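Local structure of DNA protection during starvation protein (Mycobacterium smegmatis, 2YW6) at residues L33-V38 and D55-L60. The protein probably protects DNA from oxidative damage by oxidising ferrous iron with hydrogen peroxide and storing it as ferric mineral inside a hollow shell of twelve subunits. Sequence-based numbering, arbitrary orientation.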
# COMPACT_ATOMS: atom_id res chain seq x y z
N LEU B 33 28.23 -3.67 -9.95
CA LEU B 33 28.72 -5.05 -9.87
C LEU B 33 29.64 -5.11 -8.65
O LEU B 33 29.48 -5.95 -7.76
CB LEU B 33 29.55 -5.41 -11.11
CG LEU B 33 28.84 -5.62 -12.45
CD1 LEU B 33 29.89 -5.71 -13.55
CD2 LEU B 33 27.98 -6.88 -12.39
N THR B 34 30.60 -4.19 -8.62
CA THR B 34 31.54 -4.11 -7.51
C THR B 34 30.80 -3.94 -6.18
O THR B 34 31.06 -4.67 -5.22
CB THR B 34 32.51 -2.95 -7.72
OG1 THR B 34 33.13 -3.10 -9.00
CG2 THR B 34 33.56 -2.93 -6.63
N LEU B 35 29.89 -2.96 -6.12
CA LEU B 35 29.08 -2.71 -4.92
C LEU B 35 28.53 -4.01 -4.39
O LEU B 35 28.63 -4.31 -3.20
CB LEU B 35 27.90 -1.78 -5.24
CG LEU B 35 27.89 -0.30 -4.85
CD1 LEU B 35 29.02 0.01 -3.85
CD2 LEU B 35 28.00 0.54 -6.10
N LYS B 36 27.94 -4.79 -5.28
CA LYS B 36 27.35 -6.07 -4.92
C LYS B 36 28.43 -7.04 -4.44
O LYS B 36 28.23 -7.76 -3.46
CB LYS B 36 26.61 -6.66 -6.13
CG LYS B 36 25.22 -7.15 -5.80
CD LYS B 36 24.36 -6.03 -5.28
CE LYS B 36 22.96 -6.54 -4.93
NZ LYS B 36 23.05 -7.56 -3.87
N HIS B 37 29.57 -7.05 -5.14
CA HIS B 37 30.69 -7.91 -4.78
C HIS B 37 31.12 -7.72 -3.32
O HIS B 37 31.34 -8.69 -2.61
CB HIS B 37 31.90 -7.65 -5.68
CG HIS B 37 33.11 -8.46 -5.32
ND1 HIS B 37 33.30 -9.76 -5.75
CD2 HIS B 37 34.17 -8.18 -4.51
CE1 HIS B 37 34.42 -10.24 -5.24
NE2 HIS B 37 34.96 -9.30 -4.48
N VAL B 38 31.25 -6.47 -2.89
CA VAL B 38 31.67 -6.23 -1.51
C VAL B 38 30.54 -6.59 -0.55
O VAL B 38 30.79 -7.09 0.55
CB VAL B 38 32.13 -4.74 -1.26
CG1 VAL B 38 32.51 -4.07 -2.57
CG2 VAL B 38 31.05 -3.98 -0.51
N ASP B 55 22.92 -1.71 -0.24
CA ASP B 55 21.67 -2.03 -0.93
C ASP B 55 21.03 -0.86 -1.70
O ASP B 55 20.83 -0.94 -2.92
CB ASP B 55 20.67 -2.63 0.07
CG ASP B 55 21.01 -4.07 0.44
OD1 ASP B 55 20.46 -4.58 1.44
OD2 ASP B 55 21.82 -4.69 -0.29
N PRO B 56 20.69 0.24 -1.00
CA PRO B 56 20.08 1.36 -1.72
C PRO B 56 20.99 1.94 -2.80
O PRO B 56 20.51 2.32 -3.87
CB PRO B 56 19.74 2.34 -0.60
CG PRO B 56 20.76 2.03 0.45
CD PRO B 56 20.79 0.52 0.44
N GLN B 57 22.30 1.99 -2.54
CA GLN B 57 23.24 2.53 -3.54
C GLN B 57 23.25 1.67 -4.80
O GLN B 57 23.35 2.18 -5.92
CB GLN B 57 24.66 2.62 -2.96
CG GLN B 57 25.69 3.25 -3.90
CD GLN B 57 25.50 4.76 -4.06
OE1 GLN B 57 24.47 5.32 -3.68
NE2 GLN B 57 26.49 5.42 -4.63
N VAL B 58 23.17 0.35 -4.62
CA VAL B 58 23.15 -0.59 -5.74
C VAL B 58 21.95 -0.32 -6.64
O VAL B 58 22.03 -0.45 -7.85
CB VAL B 58 23.07 -2.09 -5.28
CG1 VAL B 58 22.69 -3.00 -6.45
CG2 VAL B 58 24.43 -2.56 -4.72
N GLU B 59 20.82 0.04 -6.04
CA GLU B 59 19.63 0.30 -6.83
C GLU B 59 19.73 1.64 -7.52
O GLU B 59 19.36 1.78 -8.69
CB GLU B 59 18.36 0.25 -5.97
CG GLU B 59 17.11 0.57 -6.77
CD GLU B 59 15.84 0.21 -6.04
OE1 GLU B 59 15.67 0.68 -4.90
OE2 GLU B 59 15.02 -0.54 -6.61
N LEU B 60 20.25 2.63 -6.80
CA LEU B 60 20.41 3.96 -7.33
C LEU B 60 21.33 3.90 -8.56
O LEU B 60 20.97 4.36 -9.65
CB LEU B 60 20.98 4.86 -6.24
CG LEU B 60 20.54 6.33 -6.10
CD1 LEU B 60 19.07 6.49 -6.42
CD2 LEU B 60 20.83 6.80 -4.67
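Val-58 reaches across to both Leu-35 and Lys-36, and its CG2 methyl does most of the touching. That methyl lies 3.6 Å from CB of Leu-35 and 3.5 Å from CD of Lys-36, so it sits between the root of the leucine and the middle of the lysine chain. The other branch, CG1, touches Lys-36 at CD (3.7 Å) and also at CE; the aliphatic chain runs across the valine at roughly a right angle. With CG1 anti to its backbone N (chi1 165°), Val-58 has CG2 beside that nitrogen and pointing at the partner helix. Beside this contact, Leu-35 CD2 meets CG, in the aliphatic part of Gln-57, 4.2 Å away.

The segments belong to helices 12-41 and 47-75, neighbouring, nearly antiparallel members of the ferritin-like four-helix bundle, with local axes 9.5 Å apart and an angle of 162° between their directions. The touching atoms are all carbons and no hydrogen bond links the segments; the polar ends of Lys-36 and Gln-57 find partners further out. Lys-36, bent at chi2 and chi4, carries NZ past the valine to a salt bridge with Asp-66 of a neighbouring subunit, an aspartate that probably binds iron at a site shared between two subunits. Gln-57 NE2 hydrogen-bonds Tyr-113 OH on helix 102-127, and Leu-35 packs against that same tyrosine and Leu-109.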